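Local coordinates for protein PAN2-PAN3 deadenylation complex catalytic subunit pan2 (PDB 4CZW) that acts as the catalytic subunit of the PAN deadenylation complex, here its pseudo-protease and exonuclease domains, and probably shortens mRNA poly(A) tails, releasing 5'-AMP, with divalent metal ions, at residues P11-C16 / A383-V388; V329-T334 / S340-T345; D417-P420 / T425-L428. All blocks are in the same frame, centred on the assembly; numbering follows the deposited sequence.

Interaction 1. Residues P11-C16 / A383-V388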
loop_
_atom_site.group_PDB
_atom_site.type_symbol
_atom_site.label_atom_id
_atom_site.label_comp_id
_atom_site.label_asym_id
_atom_site.label_seq_id
_atom_site.Cartn_x
_atom_site.Cartn_y
_atom_site.Cartn_z
ATOM N N PRO A 11 7.381 -9.523 23.710
ATOM C CA PRO A 11 5.997 -9.460 23.223
ATOM C C PRO A 11 5.766 -8.343 22.204
ATOM O O PRO A 11 4.856 -8.449 21.381
ATOM C CB PRO A 11 5.183 -9.207 24.501
ATOM C CG PRO A 11 6.181 -8.779 25.537
ATOM C CD PRO A 11 7.441 -9.490 25.179
ATOM N N GLU A 12 6.586 -7.298 22.253
ATOM C CA GLU A 12 6.486 -6.198 21.300
ATOM C C GLU A 12 6.879 -6.639 19.889
ATOM O O GLU A 12 6.494 -6.009 18.905
ATOM C CB GLU A 12 7.365 -5.022 21.740
ATOM C CG GLU A 12 6.928 -4.344 23.035
ATOM C CD GLU A 12 7.440 -5.047 24.282
ATOM O OE1 GLU A 12 7.860 -6.219 24.185
ATOM O OE2 GLU A 12 7.425 -4.421 25.363
ATOM N N TYR A 13 7.646 -7.721 19.800
ATOM C CA TYR A 13 8.123 -8.222 18.514
ATOM C C TYR A 13 7.429 -9.511 18.086
ATOM O O TYR A 13 7.638 -9.986 16.972
ATOM C CB TYR A 13 9.635 -8.456 18.559
ATOM C CG TYR A 13 10.468 -7.228 18.268
ATOM C CD1 TYR A 13 10.725 -6.834 16.962
ATOM C CD2 TYR A 13 11.010 -6.473 19.299
ATOM C CE1 TYR A 13 11.490 -5.716 16.690
ATOM C CE2 TYR A 13 11.776 -5.353 19.038
ATOM C CZ TYR A 13 12.014 -4.979 17.732
ATOM O OH TYR A 13 12.776 -3.866 17.467
ATOM N N ARG A 14 6.611 -10.078 18.968
ATOM C CA ARG A 14 5.952 -11.348 18.680
ATOM C C ARG A 14 4.734 -11.174 17.779
ATOM O O ARG A 14 4.268 -10.055 17.552
ATOM C CB ARG A 14 5.542 -12.044 19.978
ATOM C CG ARG A 14 6.713 -12.421 20.866
ATOM C CD ARG A 14 6.246 -12.925 22.219
ATOM N NE ARG A 14 7.355 -13.059 23.159
ATOM C CZ ARG A 14 7.208 -13.207 24.471
ATOM N NH1 ARG A 14 5.994 -13.237 25.003
ATOM N NH2 ARG A 14 8.273 -13.321 25.252
ATOM N N ILE A 15 4.229 -12.293 17.270
ATOM C CA ILE A 15 3.066 -12.292 16.392
ATOM C C ILE A 15 1.804 -11.838 17.125
ATOM O O ILE A 15 1.466 -12.361 18.186
ATOM C CB ILE A 15 2.810 -13.686 15.784
ATOM C CG1 ILE A 15 3.988 -14.116 14.903
ATOM C CG2 ILE A 15 1.515 -13.679 14.993
ATOM C CD1 ILE A 15 3.742 -15.389 14.122
ATOM N N CYS A 16 1.112 -10.861 16.548
ATOM C CA CYS A 16 -0.112 -10.341 17.141
ATOM C C CYS A 16 -1.339 -11.026 16.548
ATOM O O CYS A 16 -1.576 -10.965 15.341
ATOM C CB CYS A 16 -0.198 -8.828 16.942
ATOM S SG CYS A 16 1.205 -7.920 17.627
ATOM N N ALA A 383 20.181 -14.269 17.382
ATOM C CA ALA A 383 19.321 -15.346 17.855
ATOM C C ALA A 383 17.930 -15.304 17.229
ATOM O O ALA A 383 17.337 -16.350 16.962
ATOM C CB ALA A 383 19.212 -15.302 19.367
ATOM N N TRP A 384 17.410 -14.103 16.987
ATOM C CA TRP A 384 16.034 -13.975 16.517
ATOM C C TRP A 384 15.756 -12.750 15.639
ATOM O O TRP A 384 14.787 -12.744 14.878
ATOM C CB TRP A 384 15.081 -13.960 17.718
ATOM C CG TRP A 384 15.322 -12.838 18.686
ATOM C CD1 TRP A 384 16.171 -12.843 19.755
ATOM C CD2 TRP A 384 14.697 -11.549 18.677
ATOM N NE1 TRP A 384 16.116 -11.635 20.410
ATOM C CE2 TRP A 384 15.219 -10.824 19.767
ATOM C CE3 TRP A 384 13.750 -10.937 17.852
ATOM C CZ2 TRP A 384 14.823 -9.519 20.052
ATOM C CZ3 TRP A 384 13.359 -9.643 18.136
ATOM C CH2 TRP A 384 13.895 -8.946 19.227
ATOM N N LYS A 385 16.590 -11.718 15.730
ATOM C CA LYS A 385 16.322 -10.488 14.985
ATOM C C LYS A 385 17.351 -10.214 13.892
ATOM O O LYS A 385 18.472 -9.791 14.174
ATOM C CB LYS A 385 16.255 -9.292 15.936
ATOM C CG LYS A 385 15.700 -8.036 15.285
ATOM C CD LYS A 385 15.817 -6.825 16.188
ATOM C CE LYS A 385 15.338 -5.571 15.480
ATOM N NZ LYS A 385 15.629 -4.348 16.273
HETATM N N MSE A 386 16.952 -10.436 12.641
HETATM C CA MSE A 386 17.836 -10.228 11.499
HETATM C C MSE A 386 17.141 -9.471 10.366
HETATM O O MSE A 386 15.985 -9.745 10.046
HETATM C CB MSE A 386 18.364 -11.569 10.985
HETATM C CG MSE A 386 19.513 -12.137 11.801
HETATM SE SE MSE A 386 21.161 -11.131 11.523
HETATM C CE MSE A 386 21.572 -10.667 13.369
ATOM N N PRO A 387 17.855 -8.516 9.751
ATOM C CA PRO A 387 17.316 -7.711 8.651
ATOM C C PRO A 387 17.216 -8.498 7.347
ATOM O O PRO A 387 18.085 -9.318 7.052
ATOM C CB PRO A 387 18.332 -6.575 8.523
ATOM C CG PRO A 387 19.609 -7.183 8.977
ATOM C CD PRO A 387 19.242 -8.140 10.077
ATOM N N VAL A 388 16.162 -8.246 6.578
ATOM C CA VAL A 388 15.955 -8.938 5.312
ATOM C C VAL A 388 16.062 -7.970 4.139
ATOM O O VAL A 388 16.824 -8.198 3.200
ATOM C CB VAL A 388 14.585 -9.639 5.270
ATOM C CG1 VAL A 388 14.384 -10.332 3.933
ATOM C CG2 VAL A 388 14.467 -10.634 6.411
#
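Tyr13 is engaged at two points by consecutive residues, Trp384 over its ring and Lys385 at its hydroxyl, an example of how one aromatic side chain can fasten an N-terminal loop to a sheet. Trp384 presents the rim of its six-membered ring to one face of Tyr13, making a T-shaped (edge-to-face) pair with centroids 5.2 Å apart and planes at 66°. The leading atoms are on the benzo edge: Trp384 CZ3 lies 3.8 Å from Tyr13 CG, and Trp384 CH2 sits over the outer part of the tyrosine ring near CD2. Lys385 reaches the far end of the phenol. With its CG anti to the backbone N (chi1 -168°) and the chain extended beyond, its NZ donates to Tyr13 OH over 3.1 Å.

In the next shell, Tyr13 OH is also hydrogen-bonded to Glu376 OE2, Lys385 NZ has Ser4 OG and Thr379 O as further partners, and Trp384 NE1 is held by Arg6 O. The contact thus ties the N-terminal loop before strand 40-41 to strand 385-394 and its approach, within the ubiquitin-specific-protease-like region. Because the buried lysine donates to the phenol oxygen, the tyrosine proton would be available to Glu376, so the hydroxyl probably links ammonium to carboxylate.

Interaction 2. Residues V329-T334 / S340-T345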
loop_
_atom_site.group_PDB
_atom_site.type_symbol
_atom_site.label_atom_id
_atom_site.label_comp_id
_atom_site.label_asym_id
_atom_site.label_seq_id
_atom_site.Cartn_x
_atom_site.Cartn_y
_atom_site.Cartn_z
ATOM N N VAL A 329 12.991 -4.104 6.681
ATOM C CA VAL A 329 12.131 -5.265 6.864
ATOM C C VAL A 329 12.887 -6.305 7.682
ATOM O O VAL A 329 13.919 -6.817 7.246
ATOM C CB VAL A 329 11.684 -5.875 5.524
ATOM C CG1 VAL A 329 10.947 -7.187 5.755
ATOM C CG2 VAL A 329 10.810 -4.893 4.762
ATOM N N VAL A 330 12.373 -6.612 8.869
ATOM C CA VAL A 330 13.098 -7.449 9.819
ATOM C C VAL A 330 12.423 -8.798 10.054
ATOM O O VAL A 330 11.217 -8.868 10.289
ATOM C CB VAL A 330 13.252 -6.727 11.173
ATOM C CG1 VAL A 330 14.021 -7.594 12.155
ATOM C CG2 VAL A 330 13.946 -5.387 10.982
ATOM N N ASN A 331 13.211 -9.866 9.989
ATOM C CA ASN A 331 12.718 -11.203 10.293
ATOM C C ASN A 331 12.832 -11.498 11.783
ATOM O O ASN A 331 13.896 -11.331 12.376
ATOM C CB ASN A 331 13.480 -12.258 9.488
ATOM C CG ASN A 331 12.918 -13.654 9.676
ATOM O OD1 ASN A 331 11.995 -14.063 8.973
ATOM N ND2 ASN A 331 13.478 -14.397 10.626
ATOM N N VAL A 332 11.730 -11.935 12.384
ATOM C CA VAL A 332 11.703 -12.242 13.809
ATOM C C VAL A 332 11.395 -13.716 14.049
ATOM O O VAL A 332 10.320 -14.199 13.695
ATOM C CB VAL A 332 10.665 -11.381 14.552
ATOM C CG1 VAL A 332 10.584 -11.793 16.013
ATOM C CG2 VAL A 332 11.011 -9.904 14.425
ATOM N N GLU A 333 12.343 -14.424 14.654
ATOM C CA GLU A 333 12.183 -15.849 14.923
ATOM C C GLU A 333 11.639 -16.106 16.324
ATOM O O GLU A 333 11.936 -15.369 17.263
ATOM C CB GLU A 333 13.517 -16.580 14.747
ATOM C CG GLU A 333 14.101 -16.503 13.348
ATOM C CD GLU A 333 15.407 -17.261 13.222
ATOM O OE1 GLU A 333 15.814 -17.912 14.207
ATOM O OE2 GLU A 333 16.029 -17.204 12.140
ATOM N N THR A 334 10.836 -17.156 16.454
ATOM C CA THR A 334 10.337 -17.592 17.753
ATOM C C THR A 334 10.851 -19.002 18.028
ATOM O O THR A 334 10.763 -19.872 17.165
ATOM C CB THR A 334 8.798 -17.572 17.809
ATOM O OG1 THR A 334 8.323 -16.268 17.453
ATOM C CG2 THR A 334 8.308 -17.924 19.206
ATOM N N SER A 340 8.591 -17.948 12.074
ATOM C CA SER A 340 9.116 -16.623 11.747
ATOM C C SER A 340 8.004 -15.726 11.203
ATOM O O SER A 340 7.082 -16.202 10.546
ATOM C CB SER A 340 10.268 -16.723 10.731
ATOM O OG SER A 340 9.838 -17.271 9.497
ATOM N N HIS A 341 8.083 -14.431 11.491
ATOM C CA HIS A 341 7.209 -13.453 10.844
ATOM C C HIS A 341 7.960 -12.133 10.718
ATOM O O HIS A 341 9.030 -11.967 11.305
ATOM C CB HIS A 341 5.896 -13.263 11.614
ATOM C CG HIS A 341 5.958 -12.198 12.665
ATOM N ND1 HIS A 341 6.643 -12.364 13.849
ATOM C CD2 HIS A 341 5.416 -10.958 12.712
ATOM C CE1 HIS A 341 6.523 -11.269 14.579
ATOM N NE2 HIS A 341 5.783 -10.402 13.912
ATOM N N LEU A 342 7.412 -11.197 9.951
ATOM C CA LEU A 342 8.140 -9.972 9.641
ATOM C C LEU A 342 7.575 -8.732 10.326
ATOM O O LEU A 342 6.362 -8.586 10.482
ATOM C CB LEU A 342 8.161 -9.754 8.129
ATOM C CG LEU A 342 8.567 -10.978 7.310
ATOM C CD1 LEU A 342 8.425 -10.705 5.824
ATOM C CD2 LEU A 342 9.988 -11.405 7.646
ATOM N N VAL A 343 8.472 -7.842 10.733
ATOM C CA VAL A 343 8.090 -6.534 11.250
ATOM C C VAL A 343 8.845 -5.461 10.476
ATOM O O VAL A 343 9.714 -5.774 9.661
ATOM C CB VAL A 343 8.387 -6.391 12.755
ATOM C CG1 VAL A 343 7.662 -7.472 13.547
ATOM C CG2 VAL A 343 9.886 -6.447 13.008
ATOM N N ALA A 344 8.514 -4.200 10.725
ATOM C CA ALA A 344 9.174 -3.101 10.032
ATOM C C ALA A 344 9.621 -2.016 11.002
ATOM O O ALA A 344 8.816 -1.479 11.763
ATOM C CB ALA A 344 8.251 -2.516 8.973
ATOM N N THR A 345 10.912 -1.706 10.975
ATOM C CA THR A 345 11.456 -0.605 11.757
ATOM C C THR A 345 11.771 0.557 10.825
ATOM O O THR A 345 12.724 0.502 10.049
ATOM C CB THR A 345 12.722 -1.018 12.528
ATOM O OG1 THR A 345 13.697 -1.529 11.611
ATOM C CG2 THR A 345 12.391 -2.090 13.554
HETATM O O HOH W 1 11.462 -16.066 7.431
#
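Asn331 and Leu342 face each other as a non-hydrogen-bonded pair in the antiparallel beta hairpin of strands 321-334 and 339-347, part of the large sheet of the pseudo-protease domain. The asparagine shows how a polar chain can be laid over a hairpin partner. Its CB packs 4.0 Å from Leu342 CD2. The first torsion then sets CG anti to the backbone N (chi1 -175°), carrying the amide along the strand toward Ser340, whose CB lies 4.2 Å from Asn331 CG and 4.0 Å from Asn331 ND2. At the tip, Asn331 OD1 is flanked by Leu342 CD2 and Ser340 CB.

The backbone ladder sets this register: Val330 pairs with Val343 and Val332 with His341, each through two hydrogen bonds. The straightest, Val330 N to Val343 O, is 2.9 Å long with an angle of 174° at the hydrogen. Val330, Val332 and Val343 point to the other face, where Val343 CG2 touches both Val330 CB and, at 3.9 Å, Val332 CG2. Tyr13 and Ala9 pack on Val332 there, while helices 51-58 and 130-149 meet the face of Asn331 and Leu342. His341 NE2 finds its acceptor in Asn365 OD1. Bridging the side-chain ends of Asn331 and Ser340, one water donates to Asn331 OD1 over 2.6 Å and is hydrogen-bonded to Ser340 OG at 2.9 Å.

Interaction 3. Residues D417-P420 / T425-L428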
loop_
_atom_site.group_PDB
_atom_site.type_symbol
_atom_site.label_atom_id
_atom_site.label_comp_id
_atom_site.label_asym_id
_atom_site.label_seq_id
_atom_site.Cartn_x
_atom_site.Cartn_y
_atom_site.Cartn_z
ATOM N N ASP A 417 -19.179 5.792 -19.647
ATOM C CA ASP A 417 -20.242 4.803 -19.787
ATOM C C ASP A 417 -19.802 3.637 -20.666
ATOM O O ASP A 417 -19.527 3.810 -21.853
ATOM C CB ASP A 417 -21.502 5.449 -20.369
ATOM C CG ASP A 417 -22.661 4.474 -20.474
ATOM O OD1 ASP A 417 -22.693 3.496 -19.699
ATOM O OD2 ASP A 417 -23.544 4.689 -21.332
ATOM N N ASN A 418 -19.741 2.448 -20.074
ATOM C CA ASN A 418 -19.388 1.238 -20.810
ATOM C C ASN A 418 -20.426 0.142 -20.608
ATOM O O ASN A 418 -20.129 -1.045 -20.752
ATOM C CB ASN A 418 -18.005 0.737 -20.389
ATOM C CG ASN A 418 -16.899 1.714 -20.739
ATOM O OD1 ASN A 418 -16.976 2.423 -21.741
ATOM N ND2 ASN A 418 -15.862 1.754 -19.911
ATOM N N ASN A 419 -21.645 0.549 -20.272
ATOM C CA ASN A 419 -22.736 -0.388 -20.032
ATOM C C ASN A 419 -23.522 -0.673 -21.309
ATOM O O ASN A 419 -24.170 0.220 -21.856
ATOM C CB ASN A 419 -23.666 0.155 -18.944
ATOM C CG ASN A 419 -24.706 -0.858 -18.501
ATOM O OD1 ASN A 419 -24.590 -2.051 -18.780
ATOM N ND2 ASN A 419 -25.727 -0.384 -17.797
ATOM N N PRO A 420 -23.461 -1.925 -21.789
ATOM C CA PRO A 420 -24.135 -2.343 -23.025
ATOM C C PRO A 420 -25.657 -2.254 -22.941
ATOM O O PRO A 420 -26.301 -1.864 -23.914
ATOM C CB PRO A 420 -23.685 -3.799 -23.193
ATOM C CG PRO A 420 -23.305 -4.242 -21.822
ATOM C CD PRO A 420 -22.714 -3.033 -21.169
ATOM N N THR A 425 -30.284 1.136 -13.699
ATOM C CA THR A 425 -30.873 1.554 -12.433
ATOM C C THR A 425 -30.144 2.775 -11.884
ATOM O O THR A 425 -30.259 3.100 -10.703
ATOM C CB THR A 425 -30.834 0.426 -11.387
ATOM O OG1 THR A 425 -29.485 -0.023 -11.216
ATOM C CG2 THR A 425 -31.700 -0.743 -11.831
ATOM N N TYR A 426 -29.393 3.446 -12.751
ATOM C CA TYR A 426 -28.629 4.621 -12.352
ATOM C C TYR A 426 -28.554 5.645 -13.477
ATOM O O TYR A 426 -28.718 5.310 -14.651
ATOM C CB TYR A 426 -27.216 4.220 -11.916
ATOM C CG TYR A 426 -26.390 3.574 -13.009
ATOM C CD1 TYR A 426 -26.454 2.207 -13.239
ATOM C CD2 TYR A 426 -25.542 4.333 -13.808
ATOM C CE1 TYR A 426 -25.702 1.612 -14.234
ATOM C CE2 TYR A 426 -24.788 3.747 -14.808
ATOM C CZ TYR A 426 -24.871 2.387 -15.015
ATOM O OH TYR A 426 -24.119 1.800 -16.008
ATOM N N GLU A 427 -28.303 6.896 -13.107
ATOM C CA GLU A 427 -28.104 7.962 -14.079
ATOM C C GLU A 427 -26.778 8.661 -13.807
ATOM O O GLU A 427 -26.642 9.387 -12.823
ATOM C CB GLU A 427 -29.259 8.964 -14.035
ATOM C CG GLU A 427 -30.619 8.352 -14.329
ATOM C CD GLU A 427 -31.737 9.377 -14.315
ATOM O OE1 GLU A 427 -31.435 10.590 -14.321
ATOM O OE2 GLU A 427 -32.917 8.970 -14.294
ATOM N N LEU A 428 -25.805 8.428 -14.686
ATOM C CA LEU A 428 -24.445 8.931 -14.508
ATOM C C LEU A 428 -24.386 10.440 -14.303
ATOM O O LEU A 428 -25.264 11.177 -14.755
ATOM C CB LEU A 428 -23.581 8.548 -15.711
ATOM C CG LEU A 428 -23.284 7.060 -15.902
ATOM C CD1 LEU A 428 -22.510 6.837 -17.189
ATOM C CD2 LEU A 428 -22.514 6.513 -14.710
#
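Asn419 and Tyr426 come together through two different first torsions: the asparagine holds CG anti to the backbone N (chi1 -172°), whereas Tyr426 places CG between the backbone N and the carbonyl carbon (chi1 62°), which brings its hydroxyl end toward Asn419. Asn419 ND2 then donates to Tyr426 OH at 3.2 Å, a weak, bent hydrogen bond. Amide and ring planes are only 18° apart, and Asn419 CB also approaches Tyr426 OH, at 3.4 Å. Residues 417-419 form an Asx turn, in which Asp417 OD1 accepts from Asn419 N over 3.2 Å, the donor lying above the carboxylate plane. Both segments belong to the irregular chain that runs from helix 412-415 to strand 441-451 of the exonuclease domain. Beside this pair, Leu428 sends its CD1 branch across Asp417, meeting CB at 3.6 Å, while Leu428 CG sits at the edge of the Tyr426 ring, in its plane. Asn419 OD1 is engaged by His421 ND1, and Asn525, on strand 525-527, touches the side chains of both Asn419 and Tyr426.

Interactions 1 and 2 are buried and share one sheet, their centres about 4 Å apart, because strand 385-394 lies beside strand 321-334. Met386 and Val388 probably continue the ladder through backbone bonds to Asn331 and Val329. Interaction 2 is a local hairpin built on regular main-chain bonds; interaction 1 joins distant parts of the chain by side chains alone, with charged groups and an aromatic pair. Interaction 3 lies on the opposite side of the chain's centre, with nearest atoms about 37 Å from interaction 2. It is partly exposed, joins two stretches of loop, and relies on one weak hydrogen bond from a side-chain amide to a phenol hydroxyl and on a small apolar touch.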